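Local coordinates for protein trehalose monomycolate transport factor A (Mycolicibacterium smegmatis MC2 155, PDB 6T84) that is required for MmpL3-dependent transport of trehalose monomycolate to the mycobacterial cell wall, and for growth and cell elongation, at residues E140-E145 with R170-L175; K15-S20 with Q161-L166; K34-G39 with Q146-V151. All blocks are in the same frame, centred on the assembly; numbering follows the deposited sequence.

Contact 1 of 3, residues E140-E145 with R170-L175; sequences EIMWNE and RQFNDL
Phe172 of the helix lays one face of its ring against the base of the Met142 side chain on strand 141-144, and these two residues account for most of the contact. Met142 CB sits 3.5 Å above the ring plane, offset toward the rim on the CD2-CE2 side, and comes within 3.6 Å of Phe172 CE2. Met142 CB lies 3.9 Å from the centroid of the Phe172 ring, a CH-pi contact. With CG anti to its carbonyl carbon (chi1 -54°), the methionine then runs on over the same ring, bringing SD to 4.6 Å from the Phe172 centroid in a Met-aromatic contact. A bend at chi3 turns CE onward, and Phe131 of helix 126-134 also packs against this side chain. A flexible thioether suits the place because it can follow a flat ring and then turn aside; phenylalanine suits its own by offering an apolar face in a buried position.

Phe172 has its CG anti to the backbone N (chi1 -171°), which carries the ring off the helix toward the strand, where CE2 lies 3.5 Å from the Trp143 backbone N. Trp143 therefore meets the helix through its main chain, while its CB points to the other side of the sheet. There its indole NE1 donates an almost straight bond of 2.8 Å to Glu145 OE2, which lies in the indole plane and accepts on its anti lone pair. Arg38 N bonds to the same OE2, and Lys37 N to OE1, so both oxygens are held.

No hydrogen bond joins these two segments. The Met142-Phe172 contact is dispersion with weak CH-pi and sulfur-pi contributions; beside it, Asn173 OD1 bonds to Thr149 OG1 on the neighbouring strand, adding a polar tie between helix and sheet.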
loop_
_atom_site.group_PDB
_atom_site.type_symbol
_atom_site.label_atom_id
_atom_site.label_comp_id
_atom_site.label_asym_id
_atom_site.label_seq_id
_atom_site.Cartn_x
_atom_site.Cartn_y
_atom_site.Cartn_z
ATOM N N GLU A 140 -7.603 1.138 3.115
ATOM C CA GLU A 140 -7.761 2.317 3.966
ATOM C C GLU A 140 -6.712 3.375 3.677
ATOM O O GLU A 140 -7.024 4.570 3.660
ATOM C CB GLU A 140 -7.684 1.916 5.438
ATOM C CG GLU A 140 -8.809 0.948 5.872
ATOM C CD GLU A 140 -9.063 0.955 7.377
ATOM O OE1 GLU A 140 -10.184 0.589 7.772
ATOM O OE2 GLU A 140 -8.154 1.362 8.152
ATOM N N ILE A 141 -5.464 2.964 3.508
ATOM C CA ILE A 141 -4.366 3.884 3.249
ATOM C C ILE A 141 -3.583 3.274 2.093
ATOM O O ILE A 141 -3.180 2.109 2.151
ATOM C CB ILE A 141 -3.456 4.075 4.479
ATOM C CG1 ILE A 141 -4.212 4.619 5.706
ATOM C CG2 ILE A 141 -2.311 5.020 4.137
ATOM C CD1 ILE A 141 -3.364 4.623 6.969
ATOM N N MET A 142 -3.381 4.049 1.027
ATOM C CA MET A 142 -2.559 3.649 -0.111
ATOM C C MET A 142 -1.519 4.731 -0.313
ATOM O O MET A 142 -1.845 5.927 -0.268
ATOM C CB MET A 142 -3.392 3.553 -1.414
ATOM C CG MET A 142 -4.604 2.651 -1.253
ATOM S SD MET A 142 -5.435 2.456 -2.829
ATOM C CE MET A 142 -6.988 3.196 -2.423
ATOM N N TRP A 143 -0.265 4.337 -0.581
ATOM C CA TRP A 143 0.770 5.352 -0.717
ATOM C C TRP A 143 1.926 4.754 -1.476
ATOM O O TRP A 143 2.027 3.539 -1.608
ATOM C CB TRP A 143 1.244 5.923 0.628
ATOM C CG TRP A 143 2.157 4.997 1.443
ATOM C CD1 TRP A 143 3.518 5.142 1.571
ATOM C CD2 TRP A 143 1.793 3.844 2.243
ATOM N NE1 TRP A 143 4.013 4.154 2.413
ATOM C CE2 TRP A 143 2.992 3.342 2.821
ATOM C CE3 TRP A 143 0.568 3.200 2.546
ATOM C CZ2 TRP A 143 3.009 2.240 3.674
ATOM C CZ3 TRP A 143 0.593 2.093 3.355
ATOM C CH2 TRP A 143 1.801 1.639 3.939
ATOM N N ASN A 144 2.794 5.612 -1.975
ATOM C CA ASN A 144 4.044 5.119 -2.521
ATOM C C ASN A 144 5.238 5.705 -1.794
ATOM O O ASN A 144 5.176 6.751 -1.136
ATOM C CB ASN A 144 4.184 5.402 -3.994
ATOM C CG ASN A 144 4.474 6.876 -4.244
ATOM O OD1 ASN A 144 3.576 7.757 -4.093
ATOM N ND2 ASN A 144 5.729 7.179 -4.616
ATOM N N GLU A 145 6.341 4.962 -1.913
ATOM C CA GLU A 145 7.668 5.429 -1.526
ATOM C C GLU A 145 8.524 5.340 -2.784
ATOM O O GLU A 145 8.002 5.202 -3.890
ATOM C CB GLU A 145 8.200 4.644 -0.315
ATOM C CG GLU A 145 7.227 4.823 0.858
ATOM C CD GLU A 145 7.640 4.260 2.176
ATOM O OE1 GLU A 145 8.847 4.126 2.427
ATOM O OE2 GLU A 145 6.747 3.995 3.010
ATOM N N ARG A 170 -2.078 -2.845 -7.588
ATOM C CA ARG A 170 -1.670 -2.792 -8.996
ATOM C C ARG A 170 -2.294 -1.593 -9.690
ATOM O O ARG A 170 -1.617 -0.888 -10.436
ATOM C CB ARG A 170 -2.045 -4.097 -9.705
ATOM C CG ARG A 170 -1.385 -5.379 -9.107
ATOM C CD ARG A 170 -1.978 -6.670 -9.744
ATOM N NE ARG A 170 -1.588 -6.739 -11.152
ATOM C CZ ARG A 170 -1.888 -7.768 -11.940
ATOM N NH1 ARG A 170 -2.618 -8.770 -11.454
ATOM N NH2 ARG A 170 -1.465 -7.793 -13.193
ATOM N N GLN A 171 -3.576 -1.346 -9.451
ATOM C CA GLN A 171 -4.233 -0.216 -10.090
ATOM C C GLN A 171 -3.657 1.104 -9.602
ATOM O O GLN A 171 -3.466 2.033 -10.396
ATOM C CB GLN A 171 -5.737 -0.311 -9.780
ATOM C CG GLN A 171 -6.447 -1.433 -10.547
ATOM C CD GLN A 171 -7.826 -1.805 -9.954
ATOM O OE1 GLN A 171 -8.085 -1.551 -8.772
ATOM N NE2 GLN A 171 -8.660 -2.487 -10.737
ATOM N N PHE A 172 -3.453 1.240 -8.294
ATOM C CA PHE A 172 -2.870 2.472 -7.767
ATOM C C PHE A 172 -1.455 2.680 -8.299
ATOM O O PHE A 172 -1.084 3.798 -8.688
ATOM C CB PHE A 172 -2.923 2.441 -6.242
ATOM C CG PHE A 172 -2.544 3.743 -5.575
ATOM C CD1 PHE A 172 -3.190 4.931 -5.897
ATOM C CD2 PHE A 172 -1.580 3.768 -4.578
ATOM C CE1 PHE A 172 -2.862 6.116 -5.236
ATOM C CE2 PHE A 172 -1.209 4.939 -3.934
ATOM C CZ PHE A 172 -1.859 6.116 -4.245
ATOM N N ASN A 173 -0.659 1.625 -8.342
ATOM C CA ASN A 173 0.680 1.733 -8.903
ATOM C C ASN A 173 0.645 2.203 -10.347
ATOM O O ASN A 173 1.438 3.067 -10.753
ATOM C CB ASN A 173 1.330 0.348 -8.782
ATOM C CG ASN A 173 2.753 0.372 -9.242
ATOM O OD1 ASN A 173 3.591 1.072 -8.670
ATOM N ND2 ASN A 173 3.031 -0.365 -10.298
ATOM N N ASP A 174 -0.283 1.665 -11.142
ATOM C CA ASP A 174 -0.408 2.100 -12.540
ATOM C C ASP A 174 -0.699 3.600 -12.612
ATOM O O ASP A 174 -0.119 4.316 -13.439
ATOM C CB ASP A 174 -1.524 1.323 -13.256
ATOM C CG ASP A 174 -1.103 -0.091 -13.660
ATOM O OD1 ASP A 174 0.110 -0.404 -13.570
ATOM O OD2 ASP A 174 -1.984 -0.897 -14.056
ATOM N N LEU A 175 -1.551 4.101 -11.727
ATOM C CA LEU A 175 -1.921 5.506 -11.767
ATOM C C LEU A 175 -0.758 6.398 -11.367
ATOM O O LEU A 175 -0.690 7.548 -11.816
ATOM C CB LEU A 175 -3.130 5.743 -10.855
ATOM C CG LEU A 175 -4.461 5.119 -11.284
ATOM C CD1 LEU A 175 -5.421 5.008 -10.088
ATOM C CD2 LEU A 175 -5.101 6.008 -12.365
#

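Contact 2 of 3, residues K15-S20 with Q161-L166; sequences KSWAKS and QWDEGL
Trp17 lies between helix 10-21 and helix 159-175, its indole meeting Trp162, Asp163 and Leu166, where the local axes pass 11.9 Å apart at a crossing angle of -45°. So wide a spacing suits large aromatic side chains. Trp17 CG stands anti to the backbone N (chi1 177°), extending the ring toward the other helix, and one face of it is the tightly packed part. The six-membered ring of Trp162 turns its edge onto the five-membered ring, with Trp162 CE3 3.7 Å from Trp17 CG and the planes 70° apart, a T-shaped pair. Trp162 CB covers the six-membered half of Trp17, 4.0 Å from its centroid, and Leu166 CD1 adds an apolar contact 3.8 Å from Trp17 CZ2.

The more solvent-facing margin belongs to Asp163, where packing gives way to a short polar bond. Its OD1 accepts 2.7 Å from Trp17 NE1, close to the indole plane but well above the carboxylate plane. His21 NE2 bonds to the same oxygen, so this acidic residue probably accepts from both.

On the sheet side, Trp17 packs on Val53 and Ile64 and Leu166 on Val62, tying both helices to neighbouring strands 52-57 and 60-67 of the large antiparallel sheet.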
loop_
_atom_site.group_PDB
_atom_site.type_symbol
_atom_site.label_atom_id
_atom_site.label_comp_id
_atom_site.label_asym_id
_atom_site.label_seq_id
_atom_site.Cartn_x
_atom_site.Cartn_y
_atom_site.Cartn_z
ATOM N N LYS A 15 -1.389 -19.069 4.420
ATOM C CA LYS A 15 -0.583 -20.090 3.733
ATOM C C LYS A 15 -1.323 -20.694 2.533
ATOM O O LYS A 15 -0.715 -20.912 1.471
ATOM C CB LYS A 15 -0.171 -21.183 4.756
ATOM C CG LYS A 15 1.109 -21.916 4.389
ATOM C CD LYS A 15 1.474 -22.953 5.459
ATOM C CE LYS A 15 1.707 -22.338 6.836
ATOM N NZ LYS A 15 2.365 -23.297 7.788
ATOM N N SER A 16 -2.626 -20.987 2.679
ATOM C CA SER A 16 -3.401 -21.501 1.553
ATOM C C SER A 16 -3.435 -20.499 0.405
ATOM O O SER A 16 -3.318 -20.876 -0.771
ATOM C CB SER A 16 -4.837 -21.839 2.003
ATOM O OG SER A 16 -5.677 -22.268 0.910
ATOM N N TRP A 17 -3.651 -19.222 0.719
ATOM C CA TRP A 17 -3.710 -18.194 -0.308
ATOM C C TRP A 17 -2.360 -18.037 -0.994
ATOM O O TRP A 17 -2.310 -17.911 -2.223
ATOM C CB TRP A 17 -4.153 -16.912 0.372
ATOM C CG TRP A 17 -4.202 -15.724 -0.488
ATOM C CD1 TRP A 17 -5.188 -15.396 -1.395
ATOM C CD2 TRP A 17 -3.251 -14.658 -0.538
ATOM N NE1 TRP A 17 -4.904 -14.198 -1.982
ATOM C CE2 TRP A 17 -3.737 -13.712 -1.468
ATOM C CE3 TRP A 17 -2.034 -14.398 0.131
ATOM C CZ2 TRP A 17 -3.064 -12.533 -1.766
ATOM C CZ3 TRP A 17 -1.365 -13.235 -0.154
ATOM C CH2 TRP A 17 -1.882 -12.307 -1.105
ATOM N N ALA A 18 -1.270 -18.074 -0.230
ATOM C CA ALA A 18 0.060 -18.036 -0.829
ATOM C C ALA A 18 0.231 -19.190 -1.808
ATOM O O ALA A 18 0.721 -19.019 -2.935
ATOM C CB ALA A 18 1.125 -18.135 0.265
ATOM N N LYS A 19 -0.189 -20.391 -1.410
ATOM C CA LYS A 19 -0.074 -21.548 -2.309
ATOM C C LYS A 19 -0.890 -21.335 -3.592
ATOM O O LYS A 19 -0.416 -21.633 -4.683
ATOM C CB LYS A 19 -0.528 -22.826 -1.584
ATOM C CG LYS A 19 -0.523 -24.067 -2.456
ATOM C CD LYS A 19 -1.170 -25.220 -1.664
ATOM C CE LYS A 19 -1.026 -26.551 -2.416
ATOM N NZ LYS A 19 -1.624 -27.688 -1.651
ATOM N N SER A 20 -2.113 -20.809 -3.494
ATOM C CA SER A 20 -2.890 -20.565 -4.712
ATOM C C SER A 20 -2.123 -19.684 -5.684
ATOM O O SER A 20 -2.171 -19.901 -6.887
ATOM C CB SER A 20 -4.199 -19.863 -4.360
ATOM O OG SER A 20 -5.125 -20.714 -3.676
ATOM N N GLN A 161 -10.541 -10.313 0.320
ATOM C CA GLN A 161 -10.000 -8.965 0.456
ATOM C C GLN A 161 -8.508 -8.917 0.118
ATOM O O GLN A 161 -8.041 -7.901 -0.417
ATOM C CB GLN A 161 -10.253 -8.423 1.852
ATOM C CG GLN A 161 -11.733 -7.979 1.912
ATOM C CD GLN A 161 -12.254 -7.810 3.313
ATOM O OE1 GLN A 161 -11.938 -8.596 4.198
ATOM N NE2 GLN A 161 -13.083 -6.785 3.520
ATOM N N TRP A 162 -7.752 -9.990 0.398
ATOM C CA TRP A 162 -6.348 -10.009 -0.031
ATOM C C TRP A 162 -6.262 -10.011 -1.541
ATOM O O TRP A 162 -5.460 -9.260 -2.115
ATOM C CB TRP A 162 -5.593 -11.225 0.547
ATOM C CG TRP A 162 -5.702 -11.349 2.047
ATOM C CD1 TRP A 162 -5.944 -10.343 2.947
ATOM C CD2 TRP A 162 -5.635 -12.571 2.801
ATOM N NE1 TRP A 162 -6.022 -10.874 4.222
ATOM C CE2 TRP A 162 -5.856 -12.238 4.158
ATOM C CE3 TRP A 162 -5.425 -13.922 2.451
ATOM C CZ2 TRP A 162 -5.896 -13.214 5.181
ATOM C CZ3 TRP A 162 -5.418 -14.878 3.462
ATOM C CH2 TRP A 162 -5.652 -14.522 4.815
ATOM N N ASP A 163 -7.108 -10.803 -2.218
ATOM C CA ASP A 163 -7.119 -10.769 -3.684
ATOM C C ASP A 163 -7.534 -9.388 -4.205
ATOM O O ASP A 163 -6.926 -8.875 -5.149
ATOM C CB ASP A 163 -8.073 -11.829 -4.210
ATOM C CG ASP A 163 -7.444 -13.199 -4.292
ATOM O OD1 ASP A 163 -6.193 -13.293 -4.209
ATOM O OD2 ASP A 163 -8.196 -14.176 -4.488
ATOM N N GLU A 164 -8.562 -8.757 -3.608
ATOM C CA GLU A 164 -8.914 -7.441 -4.084
ATOM C C GLU A 164 -7.797 -6.444 -3.790
ATOM O O GLU A 164 -7.558 -5.518 -4.558
ATOM C CB GLU A 164 -10.213 -7.014 -3.396
ATOM C CG GLU A 164 -10.779 -5.654 -3.876
ATOM C CD GLU A 164 -10.974 -5.509 -5.403
ATOM O OE1 GLU A 164 -11.162 -6.510 -6.136
ATOM O OE2 GLU A 164 -10.949 -4.351 -5.875
ATOM N N GLY A 165 -7.042 -6.663 -2.710
ATOM C CA GLY A 165 -5.925 -5.777 -2.403
ATOM C C GLY A 165 -4.817 -5.866 -3.429
ATOM O O GLY A 165 -4.186 -4.849 -3.765
ATOM N N LEU A 166 -4.534 -7.085 -3.919
ATOM C CA LEU A 166 -3.566 -7.202 -5.015
ATOM C C LEU A 166 -4.026 -6.395 -6.207
ATOM O O LEU A 166 -3.226 -5.690 -6.813
ATOM C CB LEU A 166 -3.321 -8.650 -5.462
ATOM C CG LEU A 166 -2.705 -9.640 -4.483
ATOM C CD1 LEU A 166 -2.623 -10.969 -5.197
ATOM C CD2 LEU A 166 -1.333 -9.148 -4.009
#

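Contact 3 of 3, residues K34-G39 with Q146-V151; sequences KRWKRG and QNWTLV. With SO4 (sulfate ion), chain C.
Trp36 drives the N-H edge of its indole straight at the face of Trp148: Trp36 NE1 lies 3.2 Å from Trp148 CG, and the two ring planes stand at 87°. This is an edge-to-face pair between a loop residue and strand 148-153, with the five-membered rings 4.5 Å apart between centroids. Tryptophan suits both places, as one indole supplies a polarised edge and the other a broad, electron-rich face.

The faces of Trp36 are filled as well. Leu150 CD2 lies almost squarely over the five-membered ring of Trp36, 3.9 Å from its centroid, a CH-pi contact made by a slim methyl. On the opposite face, in the conformer described, Arg35 CG sits 3.3 Å above the plane; a chi1 of 55° places it between the backbone N and the carbonyl carbon, folding the chain over the neighbouring ring.

At its own edge Trp148 NE1 donates to a sulfate ion, 3.0 Å from O4, and Asn147 ND2 bonds to sulfate O1 at 2.8 Å with an N-H...O angle of 170°. The sulfate probably comes from the crystallisation liquor. Its setting implies that two neutral N-H donors at the outer end of this aromatic cluster can accommodate an anion, perhaps aided by the nearby Arg35 guanidinium, while the inner end is held by aromatic and apolar contact.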
loop_
_atom_site.group_PDB
_atom_site.type_symbol
_atom_site.label_atom_id
_atom_site.label_comp_id
_atom_site.label_asym_id
_atom_site.label_seq_id
_atom_site.Cartn_x
_atom_site.Cartn_y
_atom_site.Cartn_z
ATOM N N LYS A 34 11.775 -2.729 7.716
ATOM C CA LYS A 34 12.670 -1.591 7.732
ATOM C C LYS A 34 12.748 -0.897 6.393
ATOM O O LYS A 34 13.237 0.230 6.328
ATOM C CB LYS A 34 14.075 -2.047 8.155
ATOM C CG LYS A 34 14.155 -2.486 9.613
ATOM C CD LYS A 34 15.590 -2.849 10.010
ATOM C CE LYS A 34 15.713 -3.172 11.497
ATOM N NZ LYS A 34 14.968 -4.404 11.884
ATOM N N ARG A 35 12.236 -1.505 5.317
ATOM C CA ARG A 35 12.460 -0.863 4.035
ATOM C C ARG A 35 11.437 0.213 3.735
ATOM O O ARG A 35 11.645 0.974 2.786
ATOM C CB ARG A 35 12.575 -1.846 2.868
ATOM C CG ARG A 35 11.449 -2.786 2.700
ATOM C CD ARG A 35 11.716 -3.687 1.504
ATOM N NE ARG A 35 12.938 -4.464 1.680
ATOM C CZ ARG A 35 13.967 -4.435 0.844
ATOM N NH1 ARG A 35 13.917 -3.679 -0.250
ATOM N NH2 ARG A 35 15.044 -5.172 1.105
ATOM N N TRP A 36 10.376 0.311 4.535
ATOM C CA TRP A 36 9.318 1.299 4.294
ATOM C C TRP A 36 9.156 2.224 5.490
ATOM O O TRP A 36 9.296 1.794 6.644
ATOM C CB TRP A 36 7.978 0.600 4.016
ATOM C CG TRP A 36 8.109 -0.339 2.879
ATOM C CD1 TRP A 36 8.335 -0.015 1.570
ATOM C CD2 TRP A 36 8.095 -1.758 2.947
ATOM N NE1 TRP A 36 8.436 -1.168 0.813
ATOM C CE2 TRP A 36 8.262 -2.250 1.630
ATOM C CE3 TRP A 36 7.908 -2.669 3.995
ATOM C CZ2 TRP A 36 8.299 -3.610 1.345
ATOM C CZ3 TRP A 36 7.920 -4.024 3.708
ATOM C CH2 TRP A 36 8.120 -4.483 2.398
ATOM N N LYS A 37 8.907 3.505 5.218
ATOM C CA LYS A 37 8.963 4.513 6.268
ATOM C C LYS A 37 7.674 5.300 6.440
ATOM O O LYS A 37 7.540 6.007 7.447
ATOM C CB LYS A 37 10.090 5.529 5.989
ATOM C CG LYS A 37 11.455 4.899 5.690
ATOM C CD LYS A 37 12.122 4.528 6.969
ATOM C CE LYS A 37 13.592 4.267 6.770
ATOM N NZ LYS A 37 14.193 3.885 8.080
ATOM N N ARG A 38 6.751 5.251 5.475
ATOM C CA ARG A 38 5.590 6.143 5.505
ATOM C C ARG A 38 4.291 5.344 5.638
ATOM O O ARG A 38 4.321 4.173 6.024
ATOM C CB ARG A 38 5.598 7.040 4.256
ATOM C CG ARG A 38 6.806 7.939 4.169
ATOM C CD ARG A 38 6.536 9.067 3.186
ATOM N NE ARG A 38 7.675 9.909 2.933
ATOM C CZ ARG A 38 7.731 11.187 3.275
ATOM N NH1 ARG A 38 6.716 11.780 3.899
ATOM N NH2 ARG A 38 8.790 11.887 2.966
ATOM N N GLY A 39 3.141 5.965 5.329
ATOM C CA GLY A 39 1.868 5.282 5.490
ATOM C C GLY A 39 1.729 4.767 6.900
ATOM O O GLY A 39 2.069 5.463 7.873
ATOM N N GLN A 146 9.853 5.437 -2.645
ATOM C CA GLN A 146 10.638 5.605 -3.851
ATOM C C GLN A 146 10.445 4.458 -4.844
ATOM O O GLN A 146 10.249 4.687 -6.043
ATOM C CB GLN A 146 12.109 5.764 -3.495
ATOM C CG GLN A 146 12.944 6.048 -4.753
ATOM C CD GLN A 146 14.370 6.411 -4.448
ATOM O OE1 GLN A 146 14.644 7.103 -3.477
ATOM N NE2 GLN A 146 15.287 5.946 -5.288
ATOM N N ASN A 147 10.533 3.212 -4.369
ATOM C CA ASN A 147 10.501 2.048 -5.231
ATOM C C ASN A 147 9.355 1.091 -4.952
ATOM O O ASN A 147 9.390 -0.062 -5.425
ATOM C CB ASN A 147 11.840 1.322 -5.036
ATOM C CG ASN A 147 12.992 2.147 -5.527
ATOM O OD1 ASN A 147 13.028 2.465 -6.697
ATOM N ND2 ASN A 147 13.937 2.486 -4.632
ATOM N N TRP A 148 8.335 1.549 -4.213
ATOM C CA TRP A 148 7.256 0.661 -3.795
ATOM C C TRP A 148 5.933 1.423 -3.773
ATOM O O TRP A 148 5.916 2.617 -3.482
ATOM C CB TRP A 148 7.526 0.194 -2.368
ATOM C CG TRP A 148 8.737 -0.664 -2.291
ATOM C CD1 TRP A 148 10.010 -0.232 -2.095
ATOM C CD2 TRP A 148 8.799 -2.064 -2.519
ATOM N NE1 TRP A 148 10.868 -1.283 -2.157
ATOM C CE2 TRP A 148 10.164 -2.434 -2.403
ATOM C CE3 TRP A 148 7.849 -3.045 -2.814
ATOM C CZ2 TRP A 148 10.609 -3.755 -2.574
ATOM C CZ3 TRP A 148 8.259 -4.362 -2.937
ATOM C CH2 TRP A 148 9.645 -4.710 -2.825
ATOM N N THR A 149 4.850 0.734 -4.058
ATOM C CA THR A 149 3.496 1.265 -3.872
ATOM C C THR A 149 2.836 0.268 -2.929
ATOM O O THR A 149 2.965 -0.959 -3.116
ATOM C CB THR A 149 2.738 1.278 -5.221
ATOM O OG1 THR A 149 3.441 2.135 -6.158
ATOM C CG2 THR A 149 1.281 1.778 -5.089
ATOM N N LEU A 150 2.111 0.794 -1.916
ATOM C CA LEU A 150 1.595 -0.006 -0.807
ATOM C C LEU A 150 0.128 0.281 -0.530
ATOM O O LEU A 150 -0.369 1.405 -0.738
ATOM C CB LEU A 150 2.383 0.302 0.478
ATOM C CG LEU A 150 3.914 0.043 0.373
ATOM C CD1 LEU A 150 4.628 1.372 0.046
ATOM C CD2 LEU A 150 4.448 -0.552 1.644
ATOM N N VAL A 151 -0.551 -0.747 -0.037
ATOM C CA VAL A 151 -1.923 -0.639 0.448
ATOM C C VAL A 151 -1.986 -1.254 1.845
ATOM O O VAL A 151 -1.498 -2.370 2.061
ATOM C CB VAL A 151 -2.906 -1.359 -0.500
ATOM C CG1 VAL A 151 -4.334 -1.456 0.157
ATOM C CG2 VAL A 151 -2.897 -0.725 -1.939
HETATM S S SO4 C . 14.448 0.118 -1.749
HETATM O O1 SO4 C . 13.886 1.437 -2.088
HETATM O O2 SO4 C . 15.856 0.084 -2.157
HETATM O O3 SO4 C . 14.365 -0.113 -0.305
HETATM O O4 SO4 C . 13.848 -0.966 -2.441
#

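How the contacts relate
Contacts 1 and 3 lie close together, their centres about 10 Å apart, because strands 141-144 and 148-153 are adjacent in the large sheet; Leu150 N bonds to Trp143 O at 2.8 Å. They use opposite sides of that sheet, the helix packing on one and the 34-39 loop on the other. Contact 2 shares helix 159-175 with contact 1, about 18 Å away between centres; from contact 3 it is about 20 Å between centres, though the nearest atoms are about 5 Å apart without touching. The sulfate belongs to contact 3 alone. Together they join helix 10-21, the loop and helix 159-175 around one sheet in this probably cytoplasmic piece, most of the N-terminal domain that suffices for function and MmpL3 interaction.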